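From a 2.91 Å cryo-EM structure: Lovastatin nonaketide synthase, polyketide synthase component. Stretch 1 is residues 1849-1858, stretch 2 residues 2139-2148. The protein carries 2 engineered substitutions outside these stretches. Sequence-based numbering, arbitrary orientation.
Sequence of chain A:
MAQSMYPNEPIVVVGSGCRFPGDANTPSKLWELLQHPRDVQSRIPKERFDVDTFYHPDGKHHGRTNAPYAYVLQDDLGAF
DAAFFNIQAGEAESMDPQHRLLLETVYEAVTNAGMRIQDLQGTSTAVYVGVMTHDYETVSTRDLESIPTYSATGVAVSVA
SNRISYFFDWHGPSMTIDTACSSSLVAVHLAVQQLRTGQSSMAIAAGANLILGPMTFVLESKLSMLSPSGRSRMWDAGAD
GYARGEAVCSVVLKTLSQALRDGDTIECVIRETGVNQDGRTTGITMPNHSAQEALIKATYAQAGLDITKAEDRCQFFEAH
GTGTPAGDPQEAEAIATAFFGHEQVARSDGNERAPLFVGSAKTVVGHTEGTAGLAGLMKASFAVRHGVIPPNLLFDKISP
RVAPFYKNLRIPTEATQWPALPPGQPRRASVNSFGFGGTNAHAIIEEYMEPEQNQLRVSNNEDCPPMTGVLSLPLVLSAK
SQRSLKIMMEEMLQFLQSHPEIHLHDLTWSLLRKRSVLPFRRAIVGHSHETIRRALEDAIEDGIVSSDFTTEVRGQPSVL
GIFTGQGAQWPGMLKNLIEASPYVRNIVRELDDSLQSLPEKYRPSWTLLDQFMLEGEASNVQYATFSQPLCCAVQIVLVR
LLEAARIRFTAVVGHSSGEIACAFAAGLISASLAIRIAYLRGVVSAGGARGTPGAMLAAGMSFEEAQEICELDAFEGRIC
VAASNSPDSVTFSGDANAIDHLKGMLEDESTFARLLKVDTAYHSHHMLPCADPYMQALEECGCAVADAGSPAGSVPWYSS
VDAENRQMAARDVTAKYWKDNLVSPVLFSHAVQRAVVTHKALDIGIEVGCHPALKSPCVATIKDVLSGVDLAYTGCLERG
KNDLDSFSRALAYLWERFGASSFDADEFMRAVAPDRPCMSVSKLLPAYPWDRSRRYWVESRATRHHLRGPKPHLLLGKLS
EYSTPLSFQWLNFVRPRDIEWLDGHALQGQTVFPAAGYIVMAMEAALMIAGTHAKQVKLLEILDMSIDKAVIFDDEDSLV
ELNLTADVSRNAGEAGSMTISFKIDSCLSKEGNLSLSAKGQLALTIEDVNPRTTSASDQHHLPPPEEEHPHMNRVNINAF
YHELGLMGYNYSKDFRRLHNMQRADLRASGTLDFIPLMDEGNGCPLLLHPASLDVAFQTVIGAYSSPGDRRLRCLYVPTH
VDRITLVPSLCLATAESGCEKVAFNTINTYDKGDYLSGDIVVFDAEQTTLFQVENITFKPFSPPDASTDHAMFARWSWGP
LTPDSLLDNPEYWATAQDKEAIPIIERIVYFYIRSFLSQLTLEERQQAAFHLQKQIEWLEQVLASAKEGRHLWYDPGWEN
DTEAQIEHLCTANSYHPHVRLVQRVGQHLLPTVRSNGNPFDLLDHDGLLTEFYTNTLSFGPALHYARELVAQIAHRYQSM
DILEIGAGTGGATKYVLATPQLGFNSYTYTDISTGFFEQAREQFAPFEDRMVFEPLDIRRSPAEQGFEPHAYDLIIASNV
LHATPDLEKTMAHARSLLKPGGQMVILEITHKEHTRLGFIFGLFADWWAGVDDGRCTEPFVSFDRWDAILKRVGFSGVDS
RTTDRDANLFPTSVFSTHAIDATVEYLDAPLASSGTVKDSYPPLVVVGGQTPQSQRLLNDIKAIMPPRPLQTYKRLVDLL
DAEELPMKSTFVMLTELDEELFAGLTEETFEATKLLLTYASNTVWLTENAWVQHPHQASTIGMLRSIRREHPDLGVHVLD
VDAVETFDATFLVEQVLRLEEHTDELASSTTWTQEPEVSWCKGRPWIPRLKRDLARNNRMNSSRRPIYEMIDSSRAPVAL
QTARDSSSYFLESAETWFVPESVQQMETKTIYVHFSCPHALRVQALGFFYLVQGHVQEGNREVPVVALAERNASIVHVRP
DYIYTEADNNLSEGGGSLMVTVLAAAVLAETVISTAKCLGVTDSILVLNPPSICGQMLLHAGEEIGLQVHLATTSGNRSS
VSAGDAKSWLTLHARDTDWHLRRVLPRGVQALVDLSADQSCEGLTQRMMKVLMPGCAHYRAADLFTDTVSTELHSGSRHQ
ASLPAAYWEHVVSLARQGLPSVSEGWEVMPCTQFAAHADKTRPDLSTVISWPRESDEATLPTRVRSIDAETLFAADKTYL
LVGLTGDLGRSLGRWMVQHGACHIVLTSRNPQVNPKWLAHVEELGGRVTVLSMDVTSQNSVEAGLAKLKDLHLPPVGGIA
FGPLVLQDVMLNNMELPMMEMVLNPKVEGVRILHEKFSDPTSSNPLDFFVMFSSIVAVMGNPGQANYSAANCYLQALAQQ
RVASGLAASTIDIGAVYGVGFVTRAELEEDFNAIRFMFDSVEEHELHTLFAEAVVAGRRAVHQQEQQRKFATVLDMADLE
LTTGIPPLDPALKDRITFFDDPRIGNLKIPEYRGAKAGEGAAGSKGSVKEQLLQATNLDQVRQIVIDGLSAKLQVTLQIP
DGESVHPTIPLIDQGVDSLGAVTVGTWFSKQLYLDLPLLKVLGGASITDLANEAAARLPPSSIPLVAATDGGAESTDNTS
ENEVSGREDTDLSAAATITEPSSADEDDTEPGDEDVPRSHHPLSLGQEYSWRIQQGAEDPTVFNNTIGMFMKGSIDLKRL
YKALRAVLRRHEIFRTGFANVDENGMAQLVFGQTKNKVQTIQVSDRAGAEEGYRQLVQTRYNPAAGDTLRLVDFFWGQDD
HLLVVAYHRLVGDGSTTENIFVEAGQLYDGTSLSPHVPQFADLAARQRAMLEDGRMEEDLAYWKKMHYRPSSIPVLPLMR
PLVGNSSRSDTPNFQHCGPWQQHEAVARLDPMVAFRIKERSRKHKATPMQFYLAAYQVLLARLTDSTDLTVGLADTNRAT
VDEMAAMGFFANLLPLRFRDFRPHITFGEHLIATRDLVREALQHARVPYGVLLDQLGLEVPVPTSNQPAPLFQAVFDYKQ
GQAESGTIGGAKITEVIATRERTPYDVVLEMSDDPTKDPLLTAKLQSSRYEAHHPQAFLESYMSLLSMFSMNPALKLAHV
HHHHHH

Stretch 1 1849-1858: YFLESAETWF
Stretch 2 (2139-2148) TLPTRVRSID

Two short strands, 1849-1853 and 2139-2143, meet almost at right angles: their N-to-C directions differ by 86° and their axes approach to 4.1 Å. The backbones are bridged once, Glu1852 with Arg2143 (CA to CA 4.2 Å), as suits so steep a crossing. Both stretches continue as loop or turn; the CA of Ser1853, the last strand residue of stretch 1, lies 5.2 Å from the CA of Arg2145, just past the second strand. The contact buries 703 Å², both sides summed.

Two backbone hydrogen bonds flank Glu1852. Arg2143 N donates to Leu1851 O (2.6 Å, 155°), and Ser1853 N donates to Arg2143 O (3.2 Å, 146°). The same carbonyl receives a CA-H...O contact, with Glu1852 CA 2.9 Å from Arg2143 O. Leu1851 (phi/psi -77/133), Glu1852 (-138/159) and Ser1853 (-70/126) are extended, as is Arg2143 (-71/108). Thr2142 CG2 (chi1 m) sits close against this backbone, 3.1 Å from Glu1852 C.

The charged pair is Glu1852 (p, t, chi3 9°) and Arg2145 (t, t, m, chi4 -169°). Arg2145 NH2 donates to Glu1852 OE2 at 2.9 Å and 167°, a salt bridge made at the guanidinium edge. Ala1854 CA and Ser1853 O lie over one face of that group; Ser1853 O is 3.0 Å from Arg2145 NE, but the angle is too poor for a hydrogen bond.

Arg2143, fully extended (t, t, t, chi4 175°), lies over one face of the Phe1850 ring (chi1 p, chi2 72°). Its CD sits 3.8 Å from the centroid of the Phe1850 ring in a CH-pi contact, and its CZ 4.2 Å from that centroid, 23° off the normal, a cation-pi interaction.

Apolar packing completes the contact. Leu1851 CD1 meets Leu2140 CD1 at 3.9 Å, both side chains m, t. Trp1857 (phi/psi 57/47; chi1 m, chi2 -64°) receives Ile2147 CD1 (t, p) 3.6 Å from its five-membered-ring centroid, nearly along the normal.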

# COMPACT_ATOMS: atom_id res chain seq x y z
N TYR A 1849 4.76 19.49 -32.02
CA TYR A 1849 5.18 19.74 -33.39
C TYR A 1849 6.38 20.68 -33.41
O TYR A 1849 6.52 21.55 -32.54
CB TYR A 1849 4.04 20.35 -34.21
CG TYR A 1849 2.85 19.44 -34.39
CD1 TYR A 1849 2.78 18.56 -35.46
CD2 TYR A 1849 1.79 19.47 -33.50
CE1 TYR A 1849 1.70 17.73 -35.63
CE2 TYR A 1849 0.70 18.64 -33.66
CZ TYR A 1849 0.66 17.77 -34.73
OH TYR A 1849 -0.43 16.94 -34.90
N PHE A 1850 7.23 20.51 -34.41
CA PHE A 1850 8.40 21.35 -34.57
C PHE A 1850 8.74 21.48 -36.05
O PHE A 1850 8.46 20.57 -36.84
CB PHE A 1850 9.61 20.79 -33.81
CG PHE A 1850 9.90 19.34 -34.12
CD1 PHE A 1850 10.43 18.98 -35.34
CD2 PHE A 1850 9.65 18.36 -33.18
CE1 PHE A 1850 10.70 17.65 -35.63
CE2 PHE A 1850 9.92 17.04 -33.46
CZ PHE A 1850 10.45 16.68 -34.69
N LEU A 1851 9.35 22.60 -36.41
CA LEU A 1851 9.83 22.79 -37.76
C LEU A 1851 11.12 22.01 -37.96
O LEU A 1851 12.02 22.07 -37.12
CB LEU A 1851 10.07 24.28 -38.04
CG LEU A 1851 8.85 25.18 -37.91
CD1 LEU A 1851 9.25 26.65 -38.02
CD2 LEU A 1851 7.82 24.83 -38.97
N GLU A 1852 11.20 21.27 -39.06
CA GLU A 1852 12.40 20.51 -39.37
C GLU A 1852 12.70 20.64 -40.86
O GLU A 1852 11.83 20.98 -41.66
CB GLU A 1852 12.26 19.03 -38.99
CG GLU A 1852 11.23 18.26 -39.81
CD GLU A 1852 11.25 16.77 -39.52
OE1 GLU A 1852 11.95 16.37 -38.56
OE2 GLU A 1852 10.58 16.01 -40.24
N SER A 1853 13.95 20.37 -41.22
CA SER A 1853 14.35 20.44 -42.62
C SER A 1853 13.72 19.29 -43.39
O SER A 1853 13.87 18.12 -43.03
CB SER A 1853 15.87 20.40 -42.74
OG SER A 1853 16.26 20.48 -44.10
N ALA A 1854 13.02 19.63 -44.47
CA ALA A 1854 12.34 18.65 -45.32
C ALA A 1854 13.08 18.42 -46.63
O ALA A 1854 12.50 17.86 -47.57
CB ALA A 1854 10.91 19.10 -45.59
N GLU A 1855 14.34 18.84 -46.72
CA GLU A 1855 15.09 18.70 -47.96
C GLU A 1855 15.13 17.24 -48.39
O GLU A 1855 15.58 16.37 -47.63
CB GLU A 1855 16.51 19.24 -47.76
CG GLU A 1855 16.57 20.74 -47.52
CD GLU A 1855 17.97 21.22 -47.21
OE1 GLU A 1855 18.87 20.36 -47.03
OE2 GLU A 1855 18.18 22.45 -47.14
N THR A 1856 14.66 16.98 -49.60
CA THR A 1856 14.74 15.64 -50.18
C THR A 1856 16.14 15.31 -50.68
O THR A 1856 16.43 14.14 -50.95
CB THR A 1856 13.74 15.51 -51.33
OG1 THR A 1856 12.42 15.80 -50.85
CG2 THR A 1856 13.76 14.10 -51.91
N TRP A 1857 17.01 16.31 -50.79
CA TRP A 1857 18.40 16.11 -51.19
C TRP A 1857 18.49 15.42 -52.56
O TRP A 1857 19.24 14.47 -52.76
CB TRP A 1857 19.17 15.32 -50.13
CG TRP A 1857 19.33 16.10 -48.86
CD1 TRP A 1857 20.03 17.26 -48.70
CD2 TRP A 1857 18.78 15.78 -47.58
NE1 TRP A 1857 19.96 17.68 -47.39
CE2 TRP A 1857 19.19 16.79 -46.68
CE3 TRP A 1857 17.98 14.74 -47.09
CZ2 TRP A 1857 18.83 16.79 -45.34
CZ3 TRP A 1857 17.62 14.75 -45.76
CH2 TRP A 1857 18.05 15.77 -44.90
N PHE A 1858 17.70 15.93 -53.50
CA PHE A 1858 17.86 15.64 -54.92
C PHE A 1858 17.73 14.14 -55.21
O PHE A 1858 18.67 13.48 -55.66
CB PHE A 1858 19.20 16.18 -55.43
CG PHE A 1858 19.54 17.54 -54.90
CD1 PHE A 1858 18.91 18.67 -55.40
CD2 PHE A 1858 20.49 17.70 -53.90
CE1 PHE A 1858 19.22 19.92 -54.91
CE2 PHE A 1858 20.80 18.95 -53.41
CZ PHE A 1858 20.17 20.06 -53.92
N THR A 2139 12.99 32.83 -42.45
CA THR A 2139 14.28 32.43 -41.88
C THR A 2139 14.07 32.18 -40.39
O THR A 2139 13.94 33.12 -39.60
CB THR A 2139 15.33 33.51 -42.12
OG1 THR A 2139 15.50 33.70 -43.53
CG2 THR A 2139 16.66 33.10 -41.51
N LEU A 2140 14.05 30.92 -40.01
CA LEU A 2140 13.68 30.50 -38.67
C LEU A 2140 14.63 29.41 -38.20
O LEU A 2140 15.29 28.76 -39.01
CB LEU A 2140 12.24 29.97 -38.63
CG LEU A 2140 11.16 30.97 -39.05
CD1 LEU A 2140 9.87 30.25 -39.40
CD2 LEU A 2140 10.92 31.99 -37.95
N PRO A 2141 14.73 29.20 -36.88
CA PRO A 2141 15.48 28.04 -36.38
C PRO A 2141 14.71 26.75 -36.61
O PRO A 2141 13.74 26.46 -35.90
CB PRO A 2141 15.64 28.35 -34.89
CG PRO A 2141 14.46 29.20 -34.56
CD PRO A 2141 14.20 30.03 -35.78
N THR A 2142 15.15 25.98 -37.59
CA THR A 2142 14.49 24.75 -37.99
C THR A 2142 15.28 23.55 -37.47
O THR A 2142 16.51 23.54 -37.53
CB THR A 2142 14.38 24.68 -39.52
OG1 THR A 2142 13.64 25.81 -39.99
CG2 THR A 2142 13.69 23.41 -39.95
N ARG A 2143 14.56 22.56 -36.96
CA ARG A 2143 15.18 21.37 -36.39
C ARG A 2143 15.78 20.54 -37.51
O ARG A 2143 15.05 19.90 -38.29
CB ARG A 2143 14.16 20.57 -35.59
CG ARG A 2143 14.72 19.36 -34.88
CD ARG A 2143 13.78 18.88 -33.80
NE ARG A 2143 14.20 17.62 -33.20
CZ ARG A 2143 13.60 17.04 -32.17
NH1 ARG A 2143 12.56 17.60 -31.57
NH2 ARG A 2143 14.06 15.88 -31.72
N VAL A 2144 17.11 20.52 -37.60
CA VAL A 2144 17.81 19.87 -38.70
C VAL A 2144 17.33 18.43 -38.84
O VAL A 2144 16.96 17.79 -37.85
CB VAL A 2144 19.33 19.93 -38.50
CG1 VAL A 2144 20.03 19.25 -39.65
CG2 VAL A 2144 19.79 21.37 -38.37
N ARG A 2145 17.34 17.92 -40.06
CA ARG A 2145 16.96 16.55 -40.36
C ARG A 2145 18.19 15.76 -40.78
O ARG A 2145 19.10 16.29 -41.42
CB ARG A 2145 15.90 16.50 -41.47
CG ARG A 2145 15.59 15.10 -41.98
CD ARG A 2145 14.60 15.12 -43.14
NE ARG A 2145 13.22 15.18 -42.68
CZ ARG A 2145 12.17 15.00 -43.47
NH1 ARG A 2145 12.30 14.74 -44.76
NH2 ARG A 2145 10.95 15.06 -42.95
N SER A 2146 18.20 14.48 -40.42
CA SER A 2146 19.30 13.61 -40.81
C SER A 2146 19.36 13.47 -42.32
O SER A 2146 18.34 13.47 -43.01
CB SER A 2146 19.14 12.23 -40.16
OG SER A 2146 20.24 11.40 -40.48
N ILE A 2147 20.58 13.35 -42.84
CA ILE A 2147 20.77 13.25 -44.28
C ILE A 2147 20.03 12.04 -44.83
O ILE A 2147 19.48 12.09 -45.93
CB ILE A 2147 22.28 13.19 -44.61
CG1 ILE A 2147 22.51 13.40 -46.11
CG2 ILE A 2147 22.86 11.86 -44.17
CD1 ILE A 2147 22.26 14.81 -46.57
N ASP A 2148 20.02 10.93 -44.08
CA ASP A 2148 19.37 9.70 -44.50
C ASP A 2148 18.02 9.50 -43.84
O ASP A 2148 17.54 8.36 -43.75
CB ASP A 2148 20.28 8.50 -44.21
CG ASP A 2148 20.62 8.38 -42.74
OD1 ASP A 2148 20.20 9.24 -41.95
OD2 ASP A 2148 21.32 7.41 -42.37